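Local coordinates for acyl-CoA hydrolase (PDB 1VPM), which probably hydrolyses the thioester bond of long-chain fatty acyl-CoAs, releasing free fatty acid and coenzyme A, at residues 24-29 and 50-55; 67-72 and 125-130. All coordinates share one frame; numbering follows the deposited sequence.

Overall arrangement
Both contacts belong to the hotdog fold, in which helix 43-62 is cradled by an antiparallel sheet. Along the chain they come in series: contact 1 closes before contact 2 opens, and helix 43-62 runs on into strand 65-75. Their centres are about 16 Å apart, with 24-29 and 67-72 on the two outermost strands of the sheet within this chain. Contact 1 sets the helix against one border strand; contact 2 pairs the other border strand with 116-129 and carries coenzyme A. The helix connects them: Asp51 OD1 lies 2.6 Å from Thr68 OG1, a probable hydrogen bond, and Ala55 packs on Met126. Each border strand also meets another subunit.

Contact 1 (24-29 and 50-55); sequences TIQTRL and IDEIAA
At the heart of a hotdog fold, the central helix rests on its sheet, and here Ile53 and Glu52 of that helix meet Thr24, Gln26 and Arg28 of the border strand 24-29. The two segments run roughly antiparallel, with 8.7 Å between their axes, and the alternate residues Thr24, Gln26 and Arg28 turn toward the helix. Ile53 carries the apolar half. Its CG1 stands anti to the backbone N (chi1 -165°) and the chain stays extended beyond it, which carries CD1 down onto the strand backbone, 3.2 Å from Thr24 O and 3.6 Å from Gln26 N. On its way the side chain slides past Thr24, running in the opposite direction, with CG1 4.1 Å from Thr24 CG2. The hydroxyl of Thr24 is engaged separately, by Ser22 O and by Lys60, while Leu88 of the adjacent strand 85-95 and Val104 of the strand beyond it, 99-109, also pack on Ile53.

One residue earlier, the helix turns to charge. Glu52, modelled in two conformers, reaches out fully extended in the one described here and meets Arg28 nearly at a right angle, the carboxylate and guanidinium planes 67° apart. Arg28 folds back at chi2 and chi3 to bring NH1 to it. This negative charge is likely to be welcome, because Arg28 NH2 lies close to Arg28 NH2 of the second subunit. Gln26 belongs to that interface too: its OE1 accepts from Thr27 N of its own strand at 3.1 Å and from Thr27 N of the second subunit. The salt bridge, which may not persist in the other conformer, puts Arg28 NH1 3.2 Å from Glu52 OE1, syn but tilted out of the carboxylate plane, and almost equally near OE2, with 139° at the hydrogen.

Contact 2 (67-72 and 125-130); sequences VTASID and TMVAVD. With COA (coenzyme A), chain D.
Thr68, Ala69 and Ser70 meet Thr125 and Val127 beneath coenzyme A, on an antiparallel strand pair with a classic beta bulge in the sheet of the hotdog fold. The first shell holds the ligand by backbone and side chain alike. Its pantetheine N4P donates to Thr68 O over 2.8 Å, and Ser70 OG comes within 2.8 Å of N1A of the adenine. Thr125 holds CG2 anti to its backbone N, which brings this methyl to 3.3 Å from N3A, while Val127 CG2 lies close to the ribose oxygen O4B and Ala69 CB touches the methyl CDP. Ser99 and Thr98 add hydrogen bonds to the ligand, as do Asp75 and Phe76 of the third subunit, whose strand pairs with Ser70 and Ile71 and prolongs the sheet.

Behind this shell the bulge does the positioning. Ala69 and Ser70 both confront Thr125: its O takes Ala69 N at 2.8 Å and a weak bond from Ser70 N, and Thr125 N donates back to Ser70 O. A pair of hydrogen bonds between Val67 and Val127 fixes the register at the other end. A water bridges Ser70 OG, Thr125 OG1 and Asp72 OD1; Asp72 also forms salt bridges with Arg162 and Arg165.

On the sheet's other face, toward helix 43-62, Thr68 lies across Met126 (modelled as selenomethionine), and its OG1 bonds to Asp51 of the helix. A valine in place of Thr68 has no hydroxyl to offer, and the Asp51 carboxylate, without this partner, would probably be freer to turn just behind the carbonyl that binds coenzyme A. Bent at chi2 and chi3, Met126 curls back over the threonine, its SE 3.5 Å and its CE 3.3 Å from Thr68 OG1.

Contact 1 (24-29 and 50-55)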
loop_
_atom_site.group_PDB
_atom_site.type_symbol
_atom_site.label_atom_id
_atom_site.label_comp_id
_atom_site.label_asym_id
_atom_site.label_seq_id
_atom_site.Cartn_x
_atom_site.Cartn_y
_atom_site.Cartn_z
ATOM N N THR A 24 -15.299 16.766 9.822
ATOM C CA THR A 24 -15.065 15.477 9.267
ATOM C C THR A 24 -14.452 14.566 10.308
ATOM O O THR A 24 -13.651 14.961 11.115
ATOM C CB THR A 24 -14.128 15.524 8.048
ATOM O OG1 THR A 24 -14.593 16.539 7.141
ATOM C CG2 THR A 24 -13.962 14.179 7.326
ATOM N N ILE A 25 -14.928 13.340 10.283
ATOM C CA ILE A 25 -14.428 12.268 11.162
ATOM C C ILE A 25 -13.830 11.116 10.372
ATOM O O ILE A 25 -14.351 10.665 9.309
ATOM C CB ILE A 25 -15.530 11.769 12.094
ATOM C CG1 ILE A 25 -15.838 12.874 13.139
ATOM C CG2 ILE A 25 -15.104 10.403 12.772
ATOM C CD1 ILE A 25 -17.153 12.712 13.716
ATOM N N GLN A 26 -12.712 10.600 10.877
ATOM C CA GLN A 26 -12.116 9.378 10.322
ATOM C C GLN A 26 -11.782 8.426 11.464
ATOM O O GLN A 26 -11.499 8.846 12.584
ATOM C CB GLN A 26 -10.860 9.734 9.517
ATOM C CG GLN A 26 -10.047 8.613 8.975
ATOM C CD GLN A 26 -10.727 7.694 7.927
ATOM O OE1 GLN A 26 -11.887 7.286 8.053
ATOM N NE2 GLN A 26 -9.933 7.275 6.930
ATOM N N THR A 27 -11.848 7.118 11.173
ATOM C CA THR A 27 -11.381 6.103 12.110
ATOM C C THR A 27 -10.480 5.151 11.345
ATOM O O THR A 27 -10.810 4.777 10.231
ATOM C CB THR A 27 -12.554 5.263 12.644
ATOM O OG1 THR A 27 -13.596 6.143 13.092
ATOM C CG2 THR A 27 -12.112 4.353 13.813
ATOM N N ARG A 28 -9.361 4.755 11.945
ATOM C CA ARG A 28 -8.396 3.870 11.263
ATOM C C ARG A 28 -7.941 2.808 12.246
ATOM O O ARG A 28 -7.651 3.095 13.393
ATOM C CB ARG A 28 -7.139 4.689 10.884
ATOM C CG ARG A 28 -7.333 5.924 10.040
ATOM C CD ARG A 28 -8.093 5.600 8.801
ATOM N NE ARG A 28 -7.243 4.918 7.850
ATOM C CZ ARG A 28 -6.730 5.487 6.761
ATOM N NH1 ARG A 28 -6.992 6.768 6.446
ATOM N NH2 ARG A 28 -5.949 4.762 5.980
ATOM N N LEU A 29 -7.802 1.602 11.758
ATOM C CA LEU A 29 -7.272 0.529 12.543
ATOM C C LEU A 29 -5.750 0.637 12.519
ATOM O O LEU A 29 -5.169 0.833 11.446
ATOM C CB LEU A 29 -7.722 -0.759 11.898
ATOM C CG LEU A 29 -7.518 -2.064 12.662
ATOM C CD1 LEU A 29 -8.076 -1.992 14.066
ATOM C CD2 LEU A 29 -8.167 -3.188 11.889
ATOM N N ILE A 50 -3.602 12.960 9.957
ATOM C CA ILE A 50 -3.979 14.320 10.312
ATOM C C ILE A 50 -4.126 15.202 9.048
ATOM O O ILE A 50 -5.118 15.907 8.886
ATOM C CB ILE A 50 -2.937 14.934 11.276
ATOM C CG1 ILE A 50 -3.076 14.379 12.690
ATOM C CG2 ILE A 50 -3.022 16.477 11.347
ATOM C CD1 ILE A 50 -1.922 14.663 13.544
ATOM N N ASP A 51 -3.164 15.130 8.141
ATOM C CA ASP A 51 -3.257 15.914 6.896
ATOM C C ASP A 51 -4.402 15.409 6.032
ATOM O O ASP A 51 -5.077 16.217 5.404
ATOM C CB ASP A 51 -1.977 15.820 6.104
ATOM C CG ASP A 51 -1.962 16.769 4.933
ATOM O OD1 ASP A 51 -1.798 17.991 5.249
ATOM O OD2 ASP A 51 -2.088 16.320 3.756
ATOM N N GLU A 52 -4.653 14.108 5.992
ATOM C CA GLU A 52 -5.736 13.540 5.182
ATOM C C GLU A 52 -7.048 14.127 5.623
ATOM O O GLU A 52 -7.878 14.549 4.787
ATOM C CB GLU A 52 -5.753 12.004 5.327
ATOM C CG GLU A 52 -6.673 11.290 4.411
ATOM C CD GLU A 52 -6.680 9.772 4.622
ATOM O OE1 GLU A 52 -5.605 9.186 4.930
ATOM O OE2 GLU A 52 -7.778 9.213 4.489
ATOM N N ILE A 53 -7.271 14.145 6.933
ATOM C CA ILE A 53 -8.563 14.625 7.443
ATOM C C ILE A 53 -8.615 16.146 7.254
ATOM O O ILE A 53 -9.658 16.711 6.972
ATOM C CB ILE A 53 -8.875 14.156 8.860
ATOM C CG1 ILE A 53 -10.364 14.359 9.188
ATOM C CG2 ILE A 53 -8.064 14.748 9.856
ATOM C CD1 ILE A 53 -10.826 13.653 10.397
ATOM N N ALA A 54 -7.497 16.822 7.372
ATOM C CA ALA A 54 -7.501 18.254 7.154
ATOM C C ALA A 54 -7.836 18.651 5.734
ATOM O O ALA A 54 -8.519 19.655 5.520
ATOM C CB ALA A 54 -6.187 18.863 7.598
ATOM N N ALA A 55 -7.305 17.917 4.776
ATOM C CA ALA A 55 -7.581 18.112 3.350
ATOM C C ALA A 55 -9.061 17.906 3.093
ATOM O O ALA A 55 -9.678 18.709 2.392
ATOM C CB ALA A 55 -6.784 17.175 2.520
#

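Contact 2 (67-72 and 125-130)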
loop_
_atom_site.group_PDB
_atom_site.type_symbol
_atom_site.label_atom_id
_atom_site.label_comp_id
_atom_site.label_asym_id
_atom_site.label_seq_id
_atom_site.Cartn_x
_atom_site.Cartn_y
_atom_site.Cartn_z
ATOM N N VAL A 67 -4.219 22.610 -0.908
ATOM C CA VAL A 67 -2.852 22.177 -0.641
ATOM C C VAL A 67 -2.537 22.572 0.796
ATOM O O VAL A 67 -3.143 23.498 1.334
ATOM C CB VAL A 67 -1.803 22.838 -1.562
ATOM C CG1 VAL A 67 -2.041 22.423 -3.014
ATOM C CG2 VAL A 67 -1.792 24.330 -1.447
ATOM N N THR A 68 -1.624 21.825 1.412
ATOM C CA THR A 68 -1.226 22.109 2.779
ATOM C C THR A 68 -0.112 23.154 2.782
ATOM O O THR A 68 0.956 22.923 2.229
ATOM C CB THR A 68 -0.741 20.871 3.469
ATOM O OG1 THR A 68 -1.777 19.873 3.415
ATOM C CG2 THR A 68 -0.366 21.185 4.949
ATOM N N ALA A 69 -0.386 24.328 3.314
ATOM C CA ALA A 69 0.654 25.339 3.422
ATOM C C ALA A 69 1.633 25.115 4.564
ATOM O O ALA A 69 2.848 25.360 4.445
ATOM C CB ALA A 69 0.021 26.707 3.606
ATOM N N SER A 70 1.077 24.689 5.675
ATOM C CA SER A 70 1.824 24.409 6.908
ATOM C C SER A 70 1.022 23.582 7.921
ATOM O O SER A 70 -0.194 23.422 7.834
ATOM C CB SER A 70 2.339 25.720 7.540
ATOM O OG SER A 70 1.265 26.436 8.050
ATOM N N ILE A 71 1.755 22.994 8.856
ATOM C CA ILE A 71 1.241 22.404 10.063
ATOM C C ILE A 71 2.008 23.018 11.253
ATOM O O ILE A 71 3.196 23.277 11.168
ATOM C CB ILE A 71 1.295 20.814 9.991
ATOM C CG1 ILE A 71 0.618 20.228 11.217
ATOM C CG2 ILE A 71 2.717 20.299 9.883
ATOM C CD1 ILE A 71 0.386 18.717 11.156
ATOM N N ASP A 72 1.303 23.343 12.331
ATOM C CA ASP A 72 1.964 23.837 13.528
ATOM C C ASP A 72 2.611 22.631 14.218
ATOM O O ASP A 72 2.424 21.471 13.808
ATOM C CB ASP A 72 0.942 24.510 14.457
ATOM C CG ASP A 72 0.389 25.781 13.883
ATOM O OD1 ASP A 72 0.824 26.240 12.781
ATOM O OD2 ASP A 72 -0.477 26.338 14.611
ATOM N N THR A 125 -2.673 24.844 8.183
ATOM C CA THR A 125 -3.115 25.909 7.286
ATOM C C THR A 125 -3.256 25.290 5.904
ATOM O O THR A 125 -2.246 24.866 5.272
ATOM C CB THR A 125 -2.145 27.088 7.268
ATOM O OG1 THR A 125 -2.063 27.706 8.572
ATOM C CG2 THR A 125 -2.651 28.150 6.286
HETATM N N MSE A 126 -4.496 25.313 5.394
HETATM C CA MSE A 126 -4.820 24.765 4.097
HETATM C C MSE A 126 -5.152 25.917 3.166
HETATM O O MSE A 126 -5.769 26.864 3.598
HETATM C CB MSE A 126 -6.043 23.842 4.204
HETATM C CG MSE A 126 -5.974 22.749 5.265
HETATM SE SE MSE A 126 -4.340 21.580 5.021
HETATM C CE MSE A 126 -4.897 20.844 3.366
ATOM N N VAL A 127 -4.778 25.801 1.899
ATOM C CA VAL A 127 -5.023 26.843 0.904
ATOM C C VAL A 127 -5.836 26.263 -0.203
ATOM O O VAL A 127 -5.461 25.252 -0.744
ATOM C CB VAL A 127 -3.696 27.470 0.390
ATOM C CG1 VAL A 127 -3.976 28.481 -0.694
ATOM C CG2 VAL A 127 -2.989 28.154 1.545
ATOM N N ALA A 128 -6.969 26.879 -0.518
ATOM C CA ALA A 128 -7.794 26.452 -1.661
ATOM C C ALA A 128 -7.126 26.902 -2.936
ATOM O O ALA A 128 -6.622 28.034 -2.986
ATOM C CB ALA A 128 -9.180 27.094 -1.562
ATOM N N VAL A 129 -7.122 26.047 -3.948
ATOM C CA VAL A 129 -6.542 26.354 -5.238
ATOM C C VAL A 129 -7.510 26.101 -6.390
ATOM O O VAL A 129 -8.314 25.161 -6.321
ATOM C CB VAL A 129 -5.215 25.613 -5.483
ATOM C CG1 VAL A 129 -4.209 25.968 -4.399
ATOM C CG2 VAL A 129 -5.377 24.100 -5.625
ATOM N N ASP A 130 -7.423 26.950 -7.420
ATOM C CA ASP A 130 -8.231 26.782 -8.646
ATOM C C ASP A 130 -7.582 25.705 -9.512
ATOM O O ASP A 130 -6.570 25.123 -9.117
ATOM C CB ASP A 130 -8.419 28.109 -9.417
ATOM C CG ASP A 130 -7.117 28.686 -9.952
ATOM O OD1 ASP A 130 -6.118 27.960 -10.132
ATOM O OD2 ASP A 130 -7.080 29.911 -10.176
HETATM N N1A COA D . 1.801 28.888 6.870
HETATM C C2A COA D . 0.554 29.420 7.029
HETATM N N3A COA D . -0.019 30.161 5.981
HETATM C C4A COA D . 0.664 30.332 4.813
HETATM C C5A COA D . 1.953 29.797 4.646
HETATM C C6A COA D . 2.538 29.070 5.688
HETATM N N6A COA D . 3.823 28.686 5.584
HETATM N N7A COA D . 2.396 30.150 3.400
HETATM C C8A COA D . 1.422 30.879 2.787
HETATM N N9A COA D . 0.361 31.000 3.650
HETATM C C1B COA D . -0.945 31.538 3.320
HETATM C C2B COA D . -0.847 33.024 3.061
HETATM O O2B COA D . -0.788 33.736 4.269
HETATM C C3B COA D . -2.118 33.264 2.263
HETATM O O3B COA D . -3.132 33.546 3.213
HETATM P P3B COA D . -4.423 34.434 2.913
HETATM O O7A COA D . -4.128 35.823 3.316
HETATM O O8A COA D . -5.614 34.003 3.670
HETATM O O9A COA D . -4.755 34.243 1.462
HETATM C C4B COA D . -2.297 31.945 1.497
HETATM O O4B COA D . -1.359 31.036 2.075
HETATM C C5B COA D . -1.981 32.040 0.001
HETATM O O5B COA D . -0.646 32.523 -0.139
HETATM P P1A COA D . -0.214 33.738 -1.148
HETATM O O1A COA D . 0.862 34.566 -0.475
HETATM O O2A COA D . -1.415 34.536 -1.612
HETATM O O3A COA D . 0.355 33.021 -2.476
HETATM P P2A COA D . 1.592 31.984 -2.601
HETATM O O4A COA D . 2.759 32.474 -1.757
HETATM O O5A COA D . 1.861 31.829 -4.089
HETATM O O6A COA D . 1.047 30.554 -2.050
HETATM C CBP COA D . 1.483 28.519 -0.872
HETATM C CCP COA D . 1.410 30.043 -0.777
HETATM C CDP COA D . 1.403 27.910 0.532
HETATM C CEP COA D . 0.258 28.067 -1.695
HETATM C CAP COA D . 2.813 28.114 -1.572
HETATM O OAP COA D . 4.000 28.579 -0.941
HETATM C C9P COA D . 2.861 26.609 -1.757
HETATM O O9P COA D . 2.155 26.088 -2.859
HETATM N N8P COA D . 3.520 25.813 -0.901
HETATM C C7P COA D . 3.488 24.390 -1.178
HETATM C C6P COA D . 2.166 23.760 -0.726
HETATM C C5P COA D . 2.187 22.261 -0.946
HETATM O O5P COA D . 2.257 21.829 -2.115
HETATM N N4P COA D . 2.149 21.472 0.133
HETATM C C3P COA D . 2.098 20.040 0.012
HETATM C C2P COA D . 3.404 19.270 0.214
HETATM S S1P COA D . 4.980 19.862 -0.537
HETATM O O HOH W 1 -0.393 25.827 10.235
#